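Local structure of glycoside hydrolase YxiA (Bacillus licheniformis, 3LV4) at residues A[152-155]-A[156-160]; A[243-246]-A[247-251]; A[263-266]-A[267-270]. The protein probably hydrolyses O-glycosidic bonds in L-arabinan breakdown, as a calcium-binding member of glycoside hydrolase family 43. All blocks are in the same frame, centred on the assembly; numbering follows the deposited sequence.

Interaction 1. Residues A[152-155]-A[156-160]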
loop_
_atom_site.group_PDB
_atom_site.type_symbol
_atom_site.label_atom_id
_atom_site.label_comp_id
_atom_site.label_asym_id
_atom_site.label_seq_id
_atom_site.Cartn_x
_atom_site.Cartn_y
_atom_site.Cartn_z
ATOM N N PHE A 152 -12.601 5.158 5.323
ATOM C CA PHE A 152 -12.455 6.337 4.479
ATOM C C PHE A 152 -13.800 6.845 4.011
ATOM O O PHE A 152 -14.754 6.075 3.884
ATOM C CB PHE A 152 -11.588 6.017 3.259
ATOM C CG PHE A 152 -12.224 5.034 2.305
ATOM C CD1 PHE A 152 -12.890 5.476 1.167
ATOM C CD2 PHE A 152 -12.159 3.669 2.552
ATOM C CE1 PHE A 152 -13.481 4.573 0.293
ATOM C CE2 PHE A 152 -12.742 2.759 1.677
ATOM C CZ PHE A 152 -13.415 3.213 0.550
ATOM N N PHE A 153 -13.863 8.146 3.748
ATOM C CA PHE A 153 -15.043 8.747 3.145
ATOM C C PHE A 153 -14.927 8.664 1.623
ATOM O O PHE A 153 -13.849 8.927 1.066
ATOM C CB PHE A 153 -15.145 10.220 3.536
ATOM C CG PHE A 153 -15.504 10.454 4.978
ATOM C CD1 PHE A 153 -14.523 10.735 5.914
ATOM C CD2 PHE A 153 -16.833 10.432 5.387
ATOM C CE1 PHE A 153 -14.854 10.974 7.244
ATOM C CE2 PHE A 153 -17.179 10.664 6.712
ATOM C CZ PHE A 153 -16.185 10.940 7.645
ATOM N N ASP A 154 -16.022 8.318 0.943
ATOM C CA ASP A 154 -16.028 8.424 -0.514
ATOM C C ASP A 154 -16.359 9.862 -0.924
ATOM O O ASP A 154 -16.511 10.739 -0.070
ATOM C CB ASP A 154 -16.940 7.380 -1.193
ATOM C CG ASP A 154 -18.430 7.627 -0.954
ATOM O OD1 ASP A 154 -18.819 8.771 -0.631
ATOM O OD2 ASP A 154 -19.215 6.666 -1.119
ATOM N N GLN A 155 -16.431 10.115 -2.224
ATOM C CA GLN A 155 -16.630 11.487 -2.699
ATOM C C GLN A 155 -18.043 12.014 -2.475
ATOM O O GLN A 155 -18.304 13.210 -2.648
ATOM C CB GLN A 155 -16.217 11.611 -4.157
ATOM C CG GLN A 155 -14.745 11.340 -4.344
ATOM C CD GLN A 155 -13.881 12.289 -3.524
ATOM O OE1 GLN A 155 -13.207 11.878 -2.568
ATOM N NE2 GLN A 155 -13.903 13.570 -3.889
ATOM N N ASN A 156 -18.950 11.126 -2.080
ATOM C CA ASN A 156 -20.301 11.540 -1.707
ATOM C C ASN A 156 -20.427 11.769 -0.203
ATOM O O ASN A 156 -21.494 12.127 0.296
ATOM C CB ASN A 156 -21.324 10.493 -2.146
ATOM C CG ASN A 156 -21.487 10.439 -3.642
ATOM O OD1 ASN A 156 -21.505 11.472 -4.310
ATOM N ND2 ASN A 156 -21.608 9.229 -4.183
ATOM N N GLY A 157 -19.339 11.546 0.523
ATOM C CA GLY A 157 -19.362 11.699 1.962
ATOM C C GLY A 157 -19.881 10.487 2.723
ATOM O O GLY A 157 -20.107 10.571 3.932
ATOM N N LYS A 158 -20.082 9.367 2.028
ATOM C CA LYS A 158 -20.402 8.112 2.703
ATOM C C LYS A 158 -19.138 7.536 3.307
ATOM O O LYS A 158 -18.067 7.637 2.716
ATOM C CB LYS A 158 -20.966 7.083 1.727
ATOM C CG LYS A 158 -22.331 7.396 1.183
ATOM C CD LYS A 158 -22.844 6.188 0.423
ATOM C CE LYS A 158 -22.315 4.916 1.043
ATOM N NZ LYS A 158 -23.047 3.698 0.588
ATOM N N LEU A 159 -19.264 6.913 4.473
ATOM C CA LEU A 159 -18.112 6.355 5.169
ATOM C C LEU A 159 -18.051 4.849 4.939
ATOM O O LEU A 159 -19.057 4.153 5.091
ATOM C CB LEU A 159 -18.210 6.659 6.671
ATOM C CG LEU A 159 -16.999 6.320 7.553
ATOM C CD1 LEU A 159 -15.772 7.106 7.089
ATOM C CD2 LEU A 159 -17.300 6.620 9.012
ATOM N N TRP A 160 -16.869 4.354 4.564
ATOM C CA TRP A 160 -16.654 2.933 4.284
ATOM C C TRP A 160 -15.485 2.423 5.099
ATOM O O TRP A 160 -14.627 3.201 5.520
ATOM C CB TRP A 160 -16.304 2.713 2.807
ATOM C CG TRP A 160 -17.348 3.147 1.832
ATOM C CD1 TRP A 160 -17.459 4.375 1.240
ATOM C CD2 TRP A 160 -18.416 2.347 1.306
ATOM N NE1 TRP A 160 -18.538 4.390 0.384
ATOM C CE2 TRP A 160 -19.142 3.159 0.406
ATOM C CE3 TRP A 160 -18.836 1.025 1.511
ATOM C CZ2 TRP A 160 -20.258 2.691 -0.291
ATOM C CZ3 TRP A 160 -19.952 0.563 0.818
ATOM C CH2 TRP A 160 -20.645 1.394 -0.071
HETATM O O HOH W 1 -21.549 6.868 -2.286
#
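Phe152 and Trp160 form an antiparallel hydrogen-bonded pair and Phe153 and Leu159 the non-hydrogen-bonded pair beside it, on the two arms of a hairpin whose chain reverses in a type I turn from Asp154 to Gly157. Gly157, at positive phi, and the bond from Asp154 N to Lys158 O make this a type I turn with a G1 bulge.

On one face of the hairpin, Leu159 CD1 sits over the centre of the Phe153 ring, 3.7 Å from its centroid. On the other, Trp160 CB rests near the rim of the Phe152 ring, with Phe152 CZ 3.7 Å from Trp160 CB. The carboxylate of Asp154 is folded over the turn. With CG between the backbone N and the carbonyl carbon (chi1 70°), OD1 accepts from Asn156 N (2.8 Å, an Asx turn) and Lys158 N (3.0 Å), which come from opposite faces of the carboxylate. Its OD2 takes the indole N-H in the ring plane of Trp160, NE1 to OD2 2.8 Å and nearly straight at 174°. Lys158 itself pairs with Glu174.

Three N-H groups share one buried carboxylate, which ties down the turn, is likely to restrict rotation of the indole and probably favours a charged Asp154.

Interaction 2. Residues A[243-246]-A[247-251]. With CA (calcium ion), chain E.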
loop_
_atom_site.group_PDB
_atom_site.type_symbol
_atom_site.label_atom_id
_atom_site.label_comp_id
_atom_site.label_asym_id
_atom_site.label_seq_id
_atom_site.Cartn_x
_atom_site.Cartn_y
_atom_site.Cartn_z
ATOM N N TYR A 243 -13.958 -3.892 -8.728
ATOM C CA TYR A 243 -12.600 -3.481 -9.061
ATOM C C TYR A 243 -12.026 -4.345 -10.172
ATOM O O TYR A 243 -12.280 -5.558 -10.233
ATOM C CB TYR A 243 -11.696 -3.521 -7.817
ATOM C CG TYR A 243 -11.920 -2.341 -6.901
ATOM C CD1 TYR A 243 -12.825 -2.412 -5.840
ATOM C CD2 TYR A 243 -11.240 -1.146 -7.112
ATOM C CE1 TYR A 243 -13.044 -1.309 -5.012
ATOM C CE2 TYR A 243 -11.443 -0.048 -6.296
ATOM C CZ TYR A 243 -12.344 -0.134 -5.251
ATOM O OH TYR A 243 -12.531 0.965 -4.462
ATOM N N TYR A 244 -11.257 -3.703 -11.051
ATOM C CA TYR A 244 -10.675 -4.350 -12.226
ATOM C C TYR A 244 -9.213 -3.985 -12.337
ATOM O O TYR A 244 -8.812 -2.887 -11.926
ATOM C CB TYR A 244 -11.375 -3.887 -13.515
ATOM C CG TYR A 244 -12.826 -4.287 -13.589
ATOM C CD1 TYR A 244 -13.834 -3.404 -13.211
ATOM C CD2 TYR A 244 -13.187 -5.552 -14.025
ATOM C CE1 TYR A 244 -15.163 -3.777 -13.274
ATOM C CE2 TYR A 244 -14.507 -5.934 -14.087
ATOM C CZ TYR A 244 -15.493 -5.046 -13.714
ATOM O OH TYR A 244 -16.814 -5.442 -13.787
ATOM N N ASP A 245 -8.417 -4.889 -12.904
ATOM C CA ASP A 245 -7.027 -4.554 -13.200
ATOM C C ASP A 245 -6.920 -3.974 -14.615
ATOM O O ASP A 245 -7.944 -3.694 -15.250
ATOM C CB ASP A 245 -6.059 -5.731 -12.932
ATOM C CG ASP A 245 -6.256 -6.920 -13.873
ATOM O OD1 ASP A 245 -6.909 -6.780 -14.934
ATOM O OD2 ASP A 245 -5.709 -8.004 -13.549
ATOM N N ALA A 246 -5.704 -3.762 -15.109
ATOM C CA ALA A 246 -5.562 -3.052 -16.379
ATOM C C ALA A 246 -5.899 -3.910 -17.610
ATOM O O ALA A 246 -6.049 -3.386 -18.710
ATOM C CB ALA A 246 -4.175 -2.400 -16.502
ATOM N N GLU A 247 -6.043 -5.218 -17.409
ATOM C CA GLU A 247 -6.534 -6.116 -18.450
ATOM C C GLU A 247 -8.042 -6.309 -18.344
ATOM O O GLU A 247 -8.632 -7.096 -19.092
ATOM C CB GLU A 247 -5.841 -7.478 -18.359
ATOM C CG GLU A 247 -4.408 -7.448 -18.859
ATOM C CD GLU A 247 -3.705 -8.781 -18.726
ATOM O OE1 GLU A 247 -3.838 -9.433 -17.671
ATOM O OE2 GLU A 247 -3.000 -9.177 -19.679
ATOM N N GLY A 248 -8.669 -5.606 -17.406
ATOM C CA GLY A 248 -10.099 -5.749 -17.210
ATOM C C GLY A 248 -10.506 -7.017 -16.479
ATOM O O GLY A 248 -11.695 -7.370 -16.453
ATOM N N HIS A 249 -9.548 -7.721 -15.885
ATOM C CA HIS A 249 -9.921 -8.861 -15.047
ATOM C C HIS A 249 -10.636 -8.363 -13.798
ATOM O O HIS A 249 -10.266 -7.338 -13.225
ATOM C CB HIS A 249 -8.708 -9.727 -14.683
ATOM C CG HIS A 249 -7.997 -10.278 -15.878
ATOM N ND1 HIS A 249 -8.664 -10.900 -16.915
ATOM C CD2 HIS A 249 -6.686 -10.283 -16.220
ATOM C CE1 HIS A 249 -7.795 -11.271 -17.835
ATOM N NE2 HIS A 249 -6.585 -10.909 -17.439
ATOM N N ALA A 250 -11.668 -9.092 -13.392
ATOM C CA ALA A 250 -12.462 -8.724 -12.223
ATOM C C ALA A 250 -11.796 -9.234 -10.946
ATOM O O ALA A 250 -11.605 -10.437 -10.781
ATOM C CB ALA A 250 -13.856 -9.295 -12.348
HETATM N N MSE A 251 -11.432 -8.322 -10.050
HETATM C CA MSE A 251 -10.776 -8.711 -8.811
HETATM C C MSE A 251 -11.637 -9.650 -7.959
HETATM O O MSE A 251 -11.106 -10.484 -7.220
HETATM C CB MSE A 251 -10.352 -7.475 -8.003
HETATM C CG MSE A 251 -9.332 -6.589 -8.732
HETATM SE SE MSE A 251 -7.651 -7.531 -9.211
HETATM C CE MSE A 251 -8.162 -8.233 -10.980
HETATM CA CA CA E . -2.548 -11.454 -18.437
HETATM O O HOH W 2 -3.649 -8.284 -15.142
HETATM O O HOH W 3 -4.875 -11.843 -19.468
HETATM O O HOH W 4 -3.592 -12.189 -16.292
HETATM O O HOH W 5 -2.778 -14.040 -19.016
HETATM O O HOH W 6 -1.233 -11.633 -20.598
HETATM O O HOH W 7 -0.852 -10.092 -17.092
#
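Asp245 and His249 meet with the carboxylate plane turned 69° from the imidazole plane; Asp245 OD2 lies at the ring edge, 3.6 Å from His249 CD2. The selenomethionine Met251 meets the same carboxylate: its chain, bent at chi2 and chi3, crosses Asp245 at about a right angle and brings CE within 3.6 Å of Asp245 OD2. The carboxylate is placed by chi1 of 67°, which sets CG between the backbone N and carbonyl carbon and turns OD1 back into the bend. There it takes His249 N (3.0 Å) from above its plane and, weakly, Glu247 N.

The backbone is a type I turn from Asp245 to Gly248 with a G1 bulge: Gly248 N returns to Asp245 O, while Asp245 N reaches His249 O at 3.1 Å. A single bridge, Tyr244 with Ala250, lies next to it, and Tyr244 CE2 touches Ala250 CB. The turn stands in the long loop after strand 230-236. An alanine in place of Asp245 would probably leave the backbone N-H groups of Glu247 and His249, and that of Gly271 bonded to OD2, without their acceptor, and the bend less firmly closed.

Glu247 reaches outward from the turn, extended beyond CG, and holds a calcium ion with both oxygens, OE1 at 2.5 Å and OE2 at 2.6 Å. Five waters and one further atom complete its shell. One of these waters lies in the plane of the His249 ring, 2.8 Å from NE2, which places the imidazole in the second shell of the metal. Another water, not bound to calcium, lies within hydrogen-bonding distance of both Asp245 OD2 and Glu247 OE1, and probably eases the approach of two acidic groups.

Interaction 3. Residues A[263-266]-A[267-270]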
loop_
_atom_site.group_PDB
_atom_site.type_symbol
_atom_site.label_atom_id
_atom_site.label_comp_id
_atom_site.label_asym_id
_atom_site.label_seq_id
_atom_site.Cartn_x
_atom_site.Cartn_y
_atom_site.Cartn_z
ATOM N N ASP A 263 -2.091 -20.191 -2.312
ATOM C CA ASP A 263 -1.864 -20.531 -3.708
ATOM C C ASP A 263 -1.480 -19.249 -4.462
ATOM O O ASP A 263 -2.342 -18.533 -4.967
ATOM C CB ASP A 263 -3.139 -21.182 -4.267
ATOM C CG ASP A 263 -3.086 -21.439 -5.762
ATOM O OD1 ASP A 263 -2.011 -21.276 -6.381
ATOM O OD2 ASP A 263 -4.144 -21.821 -6.315
ATOM N N ASP A 264 -0.180 -18.952 -4.508
ATOM C CA ASP A 264 0.301 -17.725 -5.153
ATOM C C ASP A 264 0.160 -17.804 -6.671
ATOM O O ASP A 264 -0.048 -16.789 -7.339
ATOM C CB ASP A 264 1.780 -17.463 -4.839
ATOM C CG ASP A 264 2.023 -16.939 -3.427
ATOM O OD1 ASP A 264 1.069 -16.596 -2.692
ATOM O OD2 ASP A 264 3.213 -16.866 -3.061
ATOM N N ARG A 265 0.315 -19.003 -7.223
ATOM C CA ARG A 265 0.258 -19.159 -8.675
ATOM C C ARG A 265 -1.099 -18.728 -9.237
ATOM O O ARG A 265 -1.181 -18.176 -10.333
ATOM C CB ARG A 265 0.548 -20.606 -9.066
ATOM C CG ARG A 265 1.897 -20.822 -9.747
ATOM C CD ARG A 265 3.087 -20.660 -8.810
ATOM N NE ARG A 265 3.495 -19.267 -8.597
ATOM C CZ ARG A 265 4.167 -18.862 -7.523
ATOM N NH1 ARG A 265 4.489 -19.748 -6.588
ATOM N NH2 ARG A 265 4.510 -17.585 -7.373
ATOM N N SER A 266 -2.168 -18.973 -8.490
ATOM C CA SER A 266 -3.501 -18.654 -8.987
ATOM C C SER A 266 -3.821 -17.167 -8.973
ATOM O O SER A 266 -4.640 -16.701 -9.770
ATOM C CB SER A 266 -4.570 -19.415 -8.204
ATOM O OG SER A 266 -4.550 -20.778 -8.575
ATOM N N ILE A 267 -3.186 -16.425 -8.071
ATOM C CA ILE A 267 -3.530 -15.012 -7.912
ATOM C C ILE A 267 -2.548 -14.071 -8.605
ATOM O O ILE A 267 -2.922 -12.967 -8.998
ATOM C CB ILE A 267 -3.705 -14.594 -6.430
ATOM C CG1 ILE A 267 -2.377 -14.689 -5.668
ATOM C CG2 ILE A 267 -4.808 -15.432 -5.743
ATOM C CD1 ILE A 267 -2.434 -14.042 -4.289
ATOM N N GLU A 268 -1.308 -14.515 -8.799
ATOM C CA GLU A 268 -0.291 -13.617 -9.357
ATOM C C GLU A 268 -0.542 -13.094 -10.789
ATOM O O GLU A 268 0.047 -12.084 -11.174
ATOM C CB GLU A 268 1.115 -14.219 -9.248
ATOM C CG GLU A 268 1.360 -15.408 -10.151
ATOM C CD GLU A 268 2.731 -16.040 -9.928
ATOM O OE1 GLU A 268 3.533 -15.533 -9.101
ATOM O OE2 GLU A 268 3.006 -17.060 -10.581
ATOM N N PRO A 269 -1.401 -13.764 -11.585
ATOM C CA PRO A 269 -1.635 -13.153 -12.902
ATOM C C PRO A 269 -2.473 -11.881 -12.852
ATOM O O PRO A 269 -2.651 -11.238 -13.888
ATOM C CB PRO A 269 -2.426 -14.235 -13.670
ATOM C CG PRO A 269 -2.146 -15.517 -12.950
ATOM C CD PRO A 269 -1.975 -15.118 -11.491
ATOM N N TYR A 270 -2.976 -11.513 -11.679
ATOM C CA TYR A 270 -4.017 -10.492 -11.599
ATOM C C TYR A 270 -3.605 -9.290 -10.782
ATOM O O TYR A 270 -2.779 -9.408 -9.879
ATOM C CB TYR A 270 -5.283 -11.105 -11.012
ATOM C CG TYR A 270 -5.766 -12.252 -11.851
ATOM C CD1 TYR A 270 -6.324 -12.025 -13.103
ATOM C CD2 TYR A 270 -5.637 -13.562 -11.417
ATOM C CE1 TYR A 270 -6.754 -13.073 -13.892
ATOM C CE2 TYR A 270 -6.074 -14.621 -12.207
ATOM C CZ TYR A 270 -6.630 -14.363 -13.439
ATOM O OH TYR A 270 -7.070 -15.396 -14.234
HETATM O O HOH W 8 1.046 -18.042 -12.180
#
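Ile267 packs back on the short, weakly bonded helix: its CG1, set between the backbone N and the carbonyl carbon (chi1 66°), lies 3.6 Å from Asp264 O and also approaches Asp263 O. Asp264 O is shared by two backbone donors. Ile267 N comes from above the carbonyl plane, whereas Glu268 N, at 3.0 Å, lies nearly along the C=O axis. The side chain of Asp264 is turned elsewhere, to a salt bridge with Arg199.

Glu268 folds back over the same turn, CB and CG both 3.4 Å from Asp264 O, and runs out extended to meet Arg265. The guanidinium grips it side-on, NE to OE2 at 3.0 Å and NH2 to OE1 at 2.9 Å. Both oxygens lie close to the guanidinium plane, yet the carboxylate is tilted 55° from it, so each oxygen is met from above its own plane. A water bridges Glu268 OE2 to Arg265 O, and OE1 also accepts from Ile366 N.

Ser266 touches forward through its carbonyl: O lies at the edge of the Tyr270 ring, 3.5 Å from CE2, and near Pro269 CD. Its N and OG both bond to the carboxylate of Asp263.

The whole is a short, weakly bonded helix, N-capped by Asp263, that runs into a type I turn from Ile267 to Tyr270.

In the fold
The three contacts follow one another along the family 43 region, whose fold is the five-bladed beta-propeller. Interaction 1 closes the hairpin of strands 150-153 and 159-163 in one four-stranded blade. Interactions 2 and 3 both lie in the long connection between the paired strands 230-236 and 272-280. The centres of interactions 1 and 2 are about 22 Å apart; Pro239 lies between them, packed on Asp154 and Trp160 and bonded through its carbonyl to Tyr243. Interactions 2 and 3, with centres about 14 Å apart, touch directly, His249 meeting Tyr270 edge-to-face. Both lie by one calcium ion, bound by Glu247 and about 6 Å from the Pro269 side chain; the Ile267 side chain lies about 10 Å from that of Glu201, the predicted proton donor.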